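PDB 4Z80: EGF family domain-containing protein from Toxoplasma gondii, which binds a peptide of the rhoptry neck protein RON2L1 and, as the surface antigen AMA4, probably serves the moving junction in host cell invasion. Local coordinates for residues A[17-22]-A[343-348]; A[349-354]-A[457-462]; A[356-361]-A[434-439]; A[365-370]-A[430-435]; A[403-408]-A[445-450]. All blocks are in the same frame, centred on the assembly; numbering follows the deposited sequence.

Contact 1 of 5, residues A[17-22]-A[343-348]; sequences DRFNIP and KCPPRE
The phenyl ring of Phe19 carries Arg18 on one face, where Arg18 CG stands 3.6 Å above the ring plane and over its centre. Pro345 and Pro346 meet the same ring obliquely. Phe19 CE1 lies 3.7 Å from Pro346 CD, and the two side chains cross at about a right angle. Trp355 adds an edge-to-face partner. Ile21 comes at Pro345 from another direction, also at about a right angle, with Ile21 CD1 3.9 Å from Pro345 CG. Pro345 is thus touched by both Phe19 and Ile21. The polar part lies at Asp17. Its CG is anti to the backbone N (chi1 -179°), and Lys343, bent at chi2, brings its amine across to it. Lys343 NZ forms a salt bridge at 2.8 Å with Asp17 OD2, which is met at its syn lone pair. One water accepts from Lys343 NZ and donates to Asp17 OD1 at 2.7 Å. The amine thus holds OD2 directly and OD1 through the water. Between these two patches Arg18 O sits 2.9 Å from Cys344 C. Pro345 N has no hydrogen to offer it. Asn20 is the N-cap of helix 21-24, its OD1 weakly hydrogen-bonded to Lys23 N. Cys344 is joined to Cys95 by a disulfide. The contact docks residues 17-22 on the link from helix 340-343 to strand 353-359, consistent with an N-terminal segment packing on a PAN domain of the AMA family.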
# COMPACT_ATOMS: atom_id res chain seq x y z
N ASP A 17 -12.52 16.92 11.83
CA ASP A 17 -12.78 16.38 10.50
C ASP A 17 -11.81 15.25 10.16
O ASP A 17 -12.16 14.33 9.41
CB ASP A 17 -12.70 17.52 9.47
CG ASP A 17 -12.97 17.08 8.04
OD1 ASP A 17 -13.91 16.30 7.80
OD2 ASP A 17 -12.24 17.57 7.15
N ARG A 18 -10.61 15.28 10.73
CA ARG A 18 -9.60 14.27 10.40
C ARG A 18 -10.00 12.88 10.92
O ARG A 18 -9.39 11.88 10.54
CB ARG A 18 -8.21 14.67 10.93
CG ARG A 18 -8.03 14.55 12.44
CD ARG A 18 -6.75 15.27 12.92
NE ARG A 18 -6.72 16.63 12.40
CZ ARG A 18 -5.61 17.36 12.25
NH1 ARG A 18 -4.43 16.87 12.58
NH2 ARG A 18 -5.70 18.58 11.74
N PHE A 19 -11.01 12.82 11.78
CA PHE A 19 -11.46 11.55 12.35
C PHE A 19 -12.74 11.05 11.69
O PHE A 19 -13.27 10.01 12.08
CB PHE A 19 -11.65 11.69 13.87
CG PHE A 19 -10.39 12.09 14.59
CD1 PHE A 19 -9.32 11.22 14.67
CD2 PHE A 19 -10.27 13.35 15.15
CE1 PHE A 19 -8.14 11.59 15.32
CE2 PHE A 19 -9.10 13.72 15.80
CZ PHE A 19 -8.05 12.84 15.88
N ASN A 20 -13.22 11.76 10.66
CA ASN A 20 -14.44 11.34 9.96
C ASN A 20 -14.11 10.35 8.86
O ASN A 20 -14.09 10.68 7.67
CB ASN A 20 -15.20 12.54 9.39
CG ASN A 20 -16.59 12.18 8.94
OD1 ASN A 20 -16.91 11.00 8.81
ND2 ASN A 20 -17.43 13.18 8.71
N ILE A 21 -13.89 9.11 9.27
CA ILE A 21 -13.33 8.09 8.39
C ILE A 21 -14.26 7.74 7.23
O ILE A 21 -13.80 7.69 6.10
CB ILE A 21 -12.94 6.85 9.23
CG1 ILE A 21 -11.70 7.19 10.06
CG2 ILE A 21 -12.65 5.63 8.34
CD1 ILE A 21 -11.31 6.14 11.08
N PRO A 22 -15.56 7.51 7.48
CA PRO A 22 -16.39 7.20 6.30
C PRO A 22 -16.46 8.32 5.26
O PRO A 22 -16.51 8.04 4.07
CB PRO A 22 -17.77 6.93 6.92
CG PRO A 22 -17.47 6.46 8.30
CD PRO A 22 -16.31 7.35 8.73
N LYS A 343 -7.23 15.26 7.03
CA LYS A 343 -8.45 14.55 6.64
C LYS A 343 -8.53 13.13 7.19
O LYS A 343 -9.59 12.50 7.12
CB LYS A 343 -8.58 14.50 5.11
CG LYS A 343 -8.95 15.83 4.47
CD LYS A 343 -10.42 16.16 4.70
CE LYS A 343 -10.81 17.47 4.06
NZ LYS A 343 -12.25 17.76 4.31
N CYS A 344 -7.42 12.64 7.73
CA CYS A 344 -7.31 11.25 8.18
C CYS A 344 -6.71 11.17 9.58
O CYS A 344 -6.02 12.10 10.01
CB CYS A 344 -6.44 10.44 7.23
SG CYS A 344 -6.95 10.49 5.52
N PRO A 345 -6.95 10.06 10.29
CA PRO A 345 -6.37 9.95 11.63
C PRO A 345 -4.86 9.80 11.62
O PRO A 345 -4.28 9.27 10.66
CB PRO A 345 -7.04 8.68 12.19
CG PRO A 345 -8.23 8.45 11.33
CD PRO A 345 -7.85 8.93 9.99
N PRO A 346 -4.20 10.26 12.68
CA PRO A 346 -2.76 10.08 12.83
C PRO A 346 -2.41 8.65 13.21
O PRO A 346 -3.28 7.83 13.50
CB PRO A 346 -2.42 11.06 13.94
CG PRO A 346 -3.62 11.00 14.82
CD PRO A 346 -4.79 10.91 13.87
N ARG A 347 -1.12 8.36 13.22
CA ARG A 347 -0.61 7.04 13.53
C ARG A 347 -0.91 6.60 14.95
O ARG A 347 -1.29 5.45 15.19
CB ARG A 347 0.89 7.00 13.29
CG ARG A 347 1.55 5.67 13.56
CD ARG A 347 3.01 5.72 13.19
NE ARG A 347 3.75 6.48 14.18
CZ ARG A 347 4.53 5.95 15.12
NH1 ARG A 347 4.71 4.64 15.20
NH2 ARG A 347 5.15 6.75 15.97
N GLU A 348 -0.74 7.50 15.90
CA GLU A 348 -0.78 7.12 17.30
C GLU A 348 -2.19 7.13 17.88
O GLU A 348 -2.99 8.00 17.55
CB GLU A 348 0.07 8.07 18.13
CG GLU A 348 1.51 8.23 17.64
CD GLU A 348 1.70 9.34 16.61
OE1 GLU A 348 0.71 9.92 16.12
OE2 GLU A 348 2.88 9.64 16.30
O HOH W 1 -14.67 16.12 5.17

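Contact 2 of 5, residues A[349-354]-A[457-462]; sequences PLKNVR and AIDPDS
Lys351 lays its side chain over Ala457 and along the backbone of Ile458. Lys351 CB touches Ala457 CB at 3.7 Å. The CG takes the crowded position between the backbone N and the carbonyl carbon (chi1 67°), and the chain beyond it is extended. It therefore crosses Asp459 obliquely, with Lys351 CE 3.4 Å from Asp459 OD1. The amine itself stays 4.5 Å from that oxygen, as Lys351 NZ to Asp459 OD1, which is beyond a salt bridge. A water donates to both Lys351 O and Asp459 OD1. The two backbones meet in a single beta bridge, Leu350 with Ile458. Ile458 N donates to Pro349 O at 3.1 Å, in the carbonyl plane. Ile458 O accepts from Lys351 N at 2.9 Å, with the donor well above its carbonyl plane. One residue thus bonds to both neighbours of its partner, as in parallel pairing. This bridge fastens the C-terminal loop to the PAN-type domain, just before the chain turns its corner at Lys351 and Asn352 into strand 353-359. Leu350 is also backbone-bonded to Ala445 of strand 443-447. Leu350 CB points away from the loop, yet its CD1 approaches Pro460 CB at 4.3 Å. Past the corner, Val353 and Pro460 meet tip to tip, Val353 CG1 being 4.0 Å from Pro460 CG. Pro460 also rests on Leu437.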
# COMPACT_ATOMS: atom_id res chain seq x y z
N PRO A 349 -2.49 6.17 18.77
CA PRO A 349 -3.71 6.32 19.55
C PRO A 349 -3.68 7.60 20.37
O PRO A 349 -2.60 8.17 20.55
CB PRO A 349 -3.72 5.08 20.45
CG PRO A 349 -2.81 4.13 19.83
CD PRO A 349 -1.76 4.94 19.12
N LEU A 350 -4.83 8.03 20.86
CA LEU A 350 -4.91 9.27 21.62
C LEU A 350 -5.02 8.95 23.11
O LEU A 350 -6.00 8.37 23.57
CB LEU A 350 -6.09 10.11 21.15
CG LEU A 350 -6.18 10.38 19.65
CD1 LEU A 350 -7.49 11.07 19.33
CD2 LEU A 350 -4.98 11.21 19.18
N LYS A 351 -4.00 9.32 23.88
CA LYS A 351 -4.00 8.99 25.30
C LYS A 351 -4.91 9.93 26.08
O LYS A 351 -5.08 11.11 25.75
CB LYS A 351 -2.58 9.04 25.88
CG LYS A 351 -1.94 10.41 25.92
CD LYS A 351 -0.64 10.36 26.73
CE LYS A 351 0.02 11.72 26.80
NZ LYS A 351 1.21 11.69 27.68
N ASN A 352 -5.53 9.35 27.11
CA ASN A 352 -6.24 10.10 28.13
C ASN A 352 -7.43 10.89 27.61
O ASN A 352 -7.77 11.93 28.15
CB ASN A 352 -5.26 11.05 28.85
CG ASN A 352 -4.18 10.31 29.61
OD1 ASN A 352 -2.99 10.47 29.32
ND2 ASN A 352 -4.58 9.49 30.58
N VAL A 353 -8.09 10.37 26.58
CA VAL A 353 -9.31 10.99 26.09
C VAL A 353 -10.35 9.95 25.70
O VAL A 353 -10.03 8.78 25.49
CB VAL A 353 -9.05 11.92 24.88
CG1 VAL A 353 -8.33 13.21 25.34
CG2 VAL A 353 -8.25 11.20 23.80
N ARG A 354 -11.59 10.43 25.64
CA ARG A 354 -12.77 9.63 25.28
C ARG A 354 -13.52 10.30 24.12
O ARG A 354 -13.74 11.51 24.15
CB ARG A 354 -13.73 9.51 26.48
CG ARG A 354 -13.11 9.05 27.78
CD ARG A 354 -13.89 9.58 28.98
NE ARG A 354 -15.28 9.11 29.00
CZ ARG A 354 -16.22 9.62 29.79
NH1 ARG A 354 -15.94 10.62 30.62
NH2 ARG A 354 -17.45 9.13 29.75
N ALA A 457 0.99 6.22 22.37
CA ALA A 457 -0.12 7.15 22.34
C ALA A 457 0.33 8.57 22.69
O ALA A 457 1.19 8.78 23.55
CB ALA A 457 -1.22 6.70 23.29
N ILE A 458 -0.28 9.54 22.02
CA ILE A 458 -0.02 10.94 22.32
C ILE A 458 -1.32 11.73 22.48
O ILE A 458 -2.42 11.19 22.34
CB ILE A 458 0.85 11.60 21.22
CG1 ILE A 458 0.11 11.63 19.89
CG2 ILE A 458 2.17 10.87 21.09
CD1 ILE A 458 0.88 12.34 18.75
N ASP A 459 -1.20 13.00 22.81
CA ASP A 459 -2.36 13.86 22.97
C ASP A 459 -2.97 14.27 21.65
O ASP A 459 -2.26 14.44 20.66
CB ASP A 459 -1.98 15.13 23.74
CG ASP A 459 -1.43 14.83 25.10
OD1 ASP A 459 -2.12 14.15 25.88
OD2 ASP A 459 -0.30 15.28 25.39
N PRO A 460 -4.29 14.47 21.63
CA PRO A 460 -4.90 15.18 20.51
C PRO A 460 -4.56 16.66 20.62
O PRO A 460 -4.04 17.09 21.64
CB PRO A 460 -6.39 14.96 20.72
CG PRO A 460 -6.52 14.90 22.22
CD PRO A 460 -5.27 14.21 22.71
N ASP A 461 -4.85 17.42 19.58
CA ASP A 461 -4.84 18.88 19.69
C ASP A 461 -5.85 19.29 20.76
O ASP A 461 -6.99 18.82 20.76
CB ASP A 461 -5.15 19.52 18.34
CG ASP A 461 -4.85 21.01 18.31
OD1 ASP A 461 -5.34 21.75 19.19
OD2 ASP A 461 -4.13 21.44 17.39
N SER A 462 -5.44 20.15 21.69
CA SER A 462 -6.31 20.56 22.79
C SER A 462 -7.59 21.27 22.32
O SER A 462 -8.55 21.36 23.09
CB SER A 462 -5.54 21.45 23.77
OG SER A 462 -5.06 22.62 23.15
O HOH W 2 -4.75 13.84 26.23
O HOH W 3 2.62 11.00 24.90

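Contact 3 of 5, residues A[356-361]-A[434-439]; sequences GVVSKG and PECLIH
Main-chain bonds come first. Gly356 and Cys436 form an antiparallel hydrogen-bonded pair, with Gly356 N donating to Cys436 O at 2.9 Å. On the return side Gly356 O is gripped twice. Glu435 N reaches Gly356 O at 2.9 Å, in the carbonyl plane and nearly straight (171°). Cys436 N reaches Gly356 O at 3.2 Å from well above that plane. Glu435 and Cys436 thus face one residue, which is a classic beta bulge. It lies where strand 436-440 joins strand 353-359 in a three-stranded antiparallel sheet of the PAN-type domain. The short strands run at 98° to each other, so they part quickly beyond Gly356. Side chain to backbone, Glu435 takes over where pairing stops. Its chain is extended beyond CG, and Glu435 OE1 accepts from Val358 N at 2.9 Å, met from above the carboxylate plane. A water donates to the same OE1 and to Val358 O. Among packing contacts, Val357 crosses Glu435 obliquely, with Val357 CB 3.6 Å from Glu435 OE1. Val358 crosses the same residue at about a right angle. The sulfur of Cys436 takes the crowded position between N and carbonyl carbon (chi1 54°). This puts Cys436 SG tightly against the peptide after Val357, 3.2 Å from Val357 C. The same sulfur is in a disulfide with Cys364, on the other edge strand of this sheet.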
# COMPACT_ATOMS: atom_id res chain seq x y z
N GLY A 356 -16.41 11.84 21.96
CA GLY A 356 -17.69 12.43 22.29
C GLY A 356 -18.31 13.25 21.17
O GLY A 356 -17.74 13.37 20.08
N VAL A 357 -19.48 13.80 21.46
CA VAL A 357 -20.15 14.76 20.57
C VAL A 357 -20.47 16.00 21.41
O VAL A 357 -20.56 15.92 22.63
CB VAL A 357 -21.43 14.18 19.93
CG1 VAL A 357 -21.07 13.01 19.00
CG2 VAL A 357 -22.43 13.74 21.00
N VAL A 358 -20.63 17.14 20.76
CA VAL A 358 -20.82 18.38 21.49
C VAL A 358 -22.19 18.38 22.16
O VAL A 358 -23.18 17.91 21.60
CB VAL A 358 -20.67 19.61 20.57
CG1 VAL A 358 -21.02 20.90 21.32
CG2 VAL A 358 -19.24 19.70 20.04
N SER A 359 -22.22 18.89 23.39
CA SER A 359 -23.46 19.02 24.15
C SER A 359 -23.56 20.44 24.70
O SER A 359 -22.64 20.91 25.36
CB SER A 359 -23.51 17.99 25.27
OG SER A 359 -24.71 18.09 26.01
N LYS A 360 -24.67 21.10 24.40
CA LYS A 360 -24.93 22.45 24.90
C LYS A 360 -23.80 23.43 24.60
O LYS A 360 -23.39 24.21 25.46
CB LYS A 360 -25.19 22.42 26.41
CG LYS A 360 -26.38 21.55 26.80
CD LYS A 360 -26.27 21.08 28.24
CE LYS A 360 -27.28 19.99 28.55
NZ LYS A 360 -28.67 20.52 28.62
N GLY A 361 -23.29 23.36 23.37
CA GLY A 361 -22.35 24.36 22.88
C GLY A 361 -20.91 24.22 23.31
O GLY A 361 -20.01 24.21 22.46
N PRO A 434 -17.28 11.44 15.62
CA PRO A 434 -17.01 12.25 16.81
C PRO A 434 -16.83 13.74 16.53
O PRO A 434 -16.39 14.12 15.44
CB PRO A 434 -15.71 11.64 17.34
CG PRO A 434 -15.00 11.17 16.12
CD PRO A 434 -16.10 10.66 15.20
N GLU A 435 -17.15 14.57 17.52
CA GLU A 435 -17.09 16.02 17.38
C GLU A 435 -16.19 16.66 18.43
O GLU A 435 -15.85 17.84 18.32
CB GLU A 435 -18.48 16.64 17.48
CG GLU A 435 -19.47 16.09 16.48
CD GLU A 435 -20.91 16.46 16.83
OE1 GLU A 435 -21.12 17.15 17.86
OE2 GLU A 435 -21.82 16.04 16.09
N CYS A 436 -15.85 15.90 19.46
CA CYS A 436 -15.03 16.41 20.55
C CYS A 436 -14.46 15.26 21.37
O CYS A 436 -14.79 14.10 21.15
CB CYS A 436 -15.83 17.34 21.46
SG CYS A 436 -17.39 16.63 22.13
N LEU A 437 -13.58 15.60 22.30
CA LEU A 437 -12.96 14.64 23.19
C LEU A 437 -13.09 15.08 24.64
O LEU A 437 -13.09 16.27 24.94
CB LEU A 437 -11.48 14.45 22.82
CG LEU A 437 -11.21 13.89 21.43
CD1 LEU A 437 -9.76 14.10 21.04
CD2 LEU A 437 -11.57 12.41 21.38
N ILE A 438 -13.22 14.10 25.53
CA ILE A 438 -13.27 14.34 26.96
C ILE A 438 -12.01 13.79 27.59
O ILE A 438 -11.65 12.65 27.34
CB ILE A 438 -14.49 13.63 27.61
CG1 ILE A 438 -15.80 14.11 26.99
CG2 ILE A 438 -14.51 13.85 29.13
CD1 ILE A 438 -16.98 13.21 27.32
N HIS A 439 -11.33 14.59 28.41
CA HIS A 439 -10.14 14.11 29.09
C HIS A 439 -10.48 13.13 30.21
O HIS A 439 -11.44 13.34 30.95
CB HIS A 439 -9.33 15.27 29.67
CG HIS A 439 -8.03 14.85 30.27
ND1 HIS A 439 -7.88 14.56 31.61
CD2 HIS A 439 -6.81 14.64 29.71
CE1 HIS A 439 -6.63 14.21 31.85
NE2 HIS A 439 -5.96 14.25 30.71
O HOH W 4 -23.61 17.55 19.02

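Contact 4 of 5, residues A[365-370]-A[430-435]; sequences KPMNAR and YSTVPE
A Met-aromatic contact forms the centre here, in the loops that link the two sheets of the PAN-type domain. Met367 is the bump. Tyr430, Thr432 and Pro434 line the hollow, and Trp355 also touches the methionine. Met367 CB sits over one face of the Tyr430 ring, a CH-pi contact 4.1 Å from the ring centroid. The sulfur lies farther along and meets the ring obliquely, with Met367 SD 5.4 Å from that centroid. A bend at chi3 (-66°) folds the methyl back toward the base of the tyrosine, so Met367 CE rests 3.4 Å from Tyr430 CB. The fit is tight at the methyl, where Met367 CE is 3.1 Å from Thr432 O. Thr432 CB and Pro434 CB flank the sulfur. The backbone of the methionine's own segment wraps the ring as well: Asn368 O and Ala369 N lie at its edge, near its plane. Two waters fill the seam beside it. One donates to Asn368 O, accepts from Ser431 N and is bonded to Thr432 OG1; the other joins Asn368 N to that same hydroxyl. Tyr430 OH is hydrogen-bonded to a glycerol, probably from the crystallisation liquor. Farther out, Arg370 bends at chi2 and chi3 and curls over Ser431. Arg370 NH1 donates to Ser431 OG at 2.9 Å (158°), with the oxygen only 7° out of the guanidinium plane.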
# COMPACT_ATOMS: atom_id res chain seq x y z
N LYS A 365 -20.27 15.23 25.47
CA LYS A 365 -20.82 14.03 26.08
C LYS A 365 -20.32 12.81 25.31
O LYS A 365 -20.10 12.87 24.10
CB LYS A 365 -22.35 14.07 26.10
CG LYS A 365 -23.01 14.20 24.73
CD LYS A 365 -24.53 14.27 24.85
CE LYS A 365 -25.18 14.43 23.49
NZ LYS A 365 -26.66 14.57 23.60
N PRO A 366 -20.10 11.69 26.03
CA PRO A 366 -19.57 10.53 25.33
C PRO A 366 -20.55 10.04 24.28
O PRO A 366 -21.77 10.19 24.42
CB PRO A 366 -19.37 9.50 26.44
CG PRO A 366 -20.22 9.96 27.56
CD PRO A 366 -20.25 11.45 27.47
N MET A 367 -20.01 9.48 23.21
CA MET A 367 -20.84 8.91 22.18
C MET A 367 -21.55 7.69 22.76
O MET A 367 -21.14 7.16 23.79
CB MET A 367 -19.99 8.54 20.96
CG MET A 367 -19.16 9.71 20.41
SD MET A 367 -18.76 9.59 18.65
CE MET A 367 -17.69 8.17 18.62
N ASN A 368 -22.61 7.26 22.09
CA ASN A 368 -23.37 6.09 22.50
C ASN A 368 -22.76 4.83 21.91
O ASN A 368 -22.75 4.67 20.68
CB ASN A 368 -24.83 6.22 22.08
CG ASN A 368 -25.55 7.36 22.78
OD1 ASN A 368 -25.33 7.61 23.96
ND2 ASN A 368 -26.41 8.05 22.04
N ALA A 369 -22.28 3.94 22.77
CA ALA A 369 -21.63 2.71 22.33
C ALA A 369 -22.61 1.83 21.58
O ALA A 369 -23.77 1.69 21.97
CB ALA A 369 -21.05 1.96 23.52
N ARG A 370 -22.14 1.27 20.48
CA ARG A 370 -22.87 0.23 19.75
C ARG A 370 -22.66 -1.12 20.42
O ARG A 370 -23.54 -1.99 20.37
CB ARG A 370 -22.38 0.15 18.31
CG ARG A 370 -22.55 1.42 17.49
CD ARG A 370 -24.00 1.80 17.26
NE ARG A 370 -24.78 0.66 16.76
CZ ARG A 370 -24.78 0.25 15.49
NH1 ARG A 370 -24.05 0.86 14.57
NH2 ARG A 370 -25.52 -0.80 15.14
N TYR A 430 -17.91 2.42 18.59
CA TYR A 430 -18.82 3.43 18.08
C TYR A 430 -18.90 3.45 16.56
O TYR A 430 -17.90 3.20 15.87
CB TYR A 430 -18.38 4.81 18.55
CG TYR A 430 -18.16 4.93 20.03
CD1 TYR A 430 -19.23 4.99 20.92
CD2 TYR A 430 -16.87 5.02 20.55
CE1 TYR A 430 -19.01 5.12 22.27
CE2 TYR A 430 -16.65 5.14 21.90
CZ TYR A 430 -17.72 5.19 22.76
OH TYR A 430 -17.49 5.32 24.11
N SER A 431 -20.08 3.82 16.05
CA SER A 431 -20.27 4.08 14.62
C SER A 431 -20.70 5.53 14.36
O SER A 431 -21.04 5.88 13.23
CB SER A 431 -21.29 3.12 14.03
OG SER A 431 -22.56 3.30 14.62
N THR A 432 -20.65 6.36 15.40
CA THR A 432 -21.01 7.78 15.34
C THR A 432 -19.77 8.62 15.07
O THR A 432 -18.72 8.37 15.66
CB THR A 432 -21.63 8.26 16.66
OG1 THR A 432 -22.79 7.46 16.98
CG2 THR A 432 -22.03 9.73 16.58
N VAL A 433 -19.89 9.61 14.19
CA VAL A 433 -18.78 10.51 13.89
C VAL A 433 -18.52 11.42 15.10
O VAL A 433 -19.43 12.12 15.55
CB VAL A 433 -19.07 11.36 12.65
CG1 VAL A 433 -18.01 12.44 12.43
CG2 VAL A 433 -19.17 10.47 11.43
N PRO A 434 -17.28 11.44 15.62
CA PRO A 434 -17.01 12.25 16.81
C PRO A 434 -16.83 13.74 16.53
O PRO A 434 -16.39 14.12 15.44
CB PRO A 434 -15.71 11.64 17.34
CG PRO A 434 -15.00 11.17 16.12
CD PRO A 434 -16.10 10.66 15.20
N GLU A 435 -17.15 14.57 17.52
CA GLU A 435 -17.09 16.02 17.38
C GLU A 435 -16.19 16.66 18.43
O GLU A 435 -15.85 17.84 18.32
CB GLU A 435 -18.48 16.64 17.48
CG GLU A 435 -19.47 16.09 16.48
CD GLU A 435 -20.91 16.46 16.83
OE1 GLU A 435 -21.12 17.15 17.86
OE2 GLU A 435 -21.82 16.04 16.09
O HOH W 5 -21.89 5.00 18.05
O HOH W 6 -23.44 8.27 19.55

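Contact 5 of 5, residues A[403-408]-A[445-450]; sequences YHWATF and AFTSLS
His404 and Ser448 face each other at the end of the strand pair. Ser448 OG lies at the edge of the imidazole, in its plane, and is hydrogen-bonded to His404 ND1 at 2.8 Å. The bond is nearly straight (165°). Ser448 OG reaches the ring nitrogen from the crowded position between its own N and carbonyl carbon. Ser448 N also donates to His404 O, at 3.0 Å, so the two residues are joined twice. Trp405 turns to the face that Thr447 shares. Thr447 CG2 approaches Trp405 CD1 at 4.1 Å, and the two side chains cross obliquely. His404 CB stands 3.5 Å above one face of the indole, offset toward its rim. Trp405 NE1 is bonded to Phe19 O, and Trp355 meets the indole edge-to-face. Ala406 and Phe446 lie on the other face of the sheet, where Ala406 touches helix 378-387. Their backbones form the hydrogen-bonded pair, with Ala406 N to Phe446 O at 3.0 Å and Phe446 N to Ala406 O at 2.9 Å. The phenyl ring of Phe446 presents its edge to Phe408 CB, 4.2 Å from Phe446 CE1. At the strand's end, Thr447 OG1 accepts from Leu449 N in an ST turn and donates to Ser450 OG, within a type I turn. Strand 443-447 pairs with strand 405-410 in an antiparallel sheet with a helix packed on it, consistent with a PAN domain.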
# COMPACT_ATOMS: atom_id res chain seq x y z
N TYR A 403 -17.73 -0.03 12.87
CA TYR A 403 -17.10 0.66 14.00
C TYR A 403 -15.77 1.26 13.56
O TYR A 403 -14.89 0.53 13.11
CB TYR A 403 -16.83 -0.30 15.16
CG TYR A 403 -17.99 -1.15 15.64
CD1 TYR A 403 -19.31 -0.74 15.48
CD2 TYR A 403 -17.75 -2.36 16.28
CE1 TYR A 403 -20.36 -1.54 15.94
CE2 TYR A 403 -18.78 -3.14 16.74
CZ TYR A 403 -20.07 -2.74 16.57
OH TYR A 403 -21.07 -3.57 17.02
N HIS A 404 -15.61 2.58 13.71
CA HIS A 404 -14.34 3.22 13.35
C HIS A 404 -13.66 3.94 14.49
O HIS A 404 -12.55 4.45 14.32
CB HIS A 404 -14.55 4.19 12.19
CG HIS A 404 -14.93 3.50 10.93
ND1 HIS A 404 -14.06 2.66 10.26
CD2 HIS A 404 -16.11 3.43 10.27
CE1 HIS A 404 -14.68 2.14 9.21
NE2 HIS A 404 -15.92 2.59 9.20
N TRP A 405 -14.32 3.97 15.65
CA TRP A 405 -13.82 4.66 16.84
C TRP A 405 -14.08 3.77 18.03
O TRP A 405 -15.17 3.19 18.14
CB TRP A 405 -14.52 6.02 17.02
CG TRP A 405 -14.54 6.84 15.78
CD1 TRP A 405 -13.60 7.76 15.38
CD2 TRP A 405 -15.51 6.79 14.73
NE1 TRP A 405 -13.95 8.29 14.16
CE2 TRP A 405 -15.11 7.71 13.74
CE3 TRP A 405 -16.69 6.06 14.53
CZ2 TRP A 405 -15.85 7.92 12.58
CZ3 TRP A 405 -17.42 6.27 13.38
CH2 TRP A 405 -17.00 7.18 12.41
N ALA A 406 -13.09 3.66 18.92
CA ALA A 406 -13.27 2.97 20.18
C ALA A 406 -12.65 3.76 21.31
O ALA A 406 -11.62 4.42 21.13
CB ALA A 406 -12.68 1.58 20.13
N THR A 407 -13.26 3.67 22.49
CA THR A 407 -12.70 4.22 23.71
C THR A 407 -12.39 3.06 24.62
O THR A 407 -13.29 2.26 24.93
CB THR A 407 -13.67 5.18 24.43
OG1 THR A 407 -13.92 6.33 23.62
CG2 THR A 407 -13.12 5.63 25.80
N PHE A 408 -11.13 2.96 25.02
CA PHE A 408 -10.70 1.98 25.99
C PHE A 408 -10.70 2.61 27.37
O PHE A 408 -10.16 3.69 27.55
CB PHE A 408 -9.31 1.45 25.65
CG PHE A 408 -8.78 0.47 26.65
CD1 PHE A 408 -9.19 -0.84 26.63
CD2 PHE A 408 -7.84 0.86 27.60
CE1 PHE A 408 -8.71 -1.76 27.54
CE2 PHE A 408 -7.34 -0.05 28.51
CZ PHE A 408 -7.77 -1.37 28.48
N ALA A 445 -8.14 6.51 23.20
CA ALA A 445 -9.03 6.52 22.05
C ALA A 445 -8.31 5.99 20.81
O ALA A 445 -7.20 6.42 20.50
CB ALA A 445 -9.56 7.91 21.80
N PHE A 446 -8.97 5.07 20.11
CA PHE A 446 -8.48 4.46 18.88
C PHE A 446 -9.40 4.74 17.71
O PHE A 446 -10.61 4.92 17.89
CB PHE A 446 -8.37 2.93 19.02
CG PHE A 446 -7.36 2.46 20.03
CD1 PHE A 446 -7.71 2.34 21.37
CD2 PHE A 446 -6.09 2.08 19.64
CE1 PHE A 446 -6.78 1.89 22.30
CE2 PHE A 446 -5.16 1.61 20.57
CZ PHE A 446 -5.51 1.52 21.90
N THR A 447 -8.83 4.77 16.50
CA THR A 447 -9.62 4.66 15.27
C THR A 447 -9.21 3.40 14.52
O THR A 447 -8.17 2.80 14.79
CB THR A 447 -9.48 5.87 14.30
OG1 THR A 447 -8.29 5.74 13.51
CG2 THR A 447 -9.52 7.20 15.04
N SER A 448 -10.02 3.02 13.54
CA SER A 448 -9.74 1.85 12.73
C SER A 448 -8.53 2.00 11.82
O SER A 448 -8.05 1.01 11.27
CB SER A 448 -10.98 1.50 11.91
OG SER A 448 -11.41 2.60 11.13
N LEU A 449 -8.06 3.23 11.65
CA LEU A 449 -6.86 3.53 10.86
C LEU A 449 -5.62 3.79 11.73
O LEU A 449 -4.53 4.02 11.20
CB LEU A 449 -7.14 4.73 9.96
CG LEU A 449 -8.10 4.48 8.79
CD1 LEU A 449 -8.63 5.78 8.25
CD2 LEU A 449 -7.41 3.70 7.68
N SER A 450 -5.79 3.74 13.05
CA SER A 450 -4.70 3.98 14.00
C SER A 450 -3.81 2.76 14.18
O SER A 450 -4.26 1.62 14.06
CB SER A 450 -5.24 4.36 15.39
OG SER A 450 -6.19 5.40 15.34

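From the N terminus, contact 1 joins residues 17-22 to 343-348 and closes a loop of more than 300 residues. Contact 2 opens directly after it and ties 349-354 to 457-462. Contacts 3, 4 and 5 are nested inside that second loop. Contacts 3 and 4 end on one shared stretch and have Pro434 and Glu435 in common. Contact 5 crosses both of them. Contacts 2 and 3 both use strand 353-359, and contact 4 starts from its neighbour, strand 363-366. Contact 5 pairs strands 405-410 and 443-447 of a separate sheet. The N-terminal segment of contact 1 packs against that strand pair.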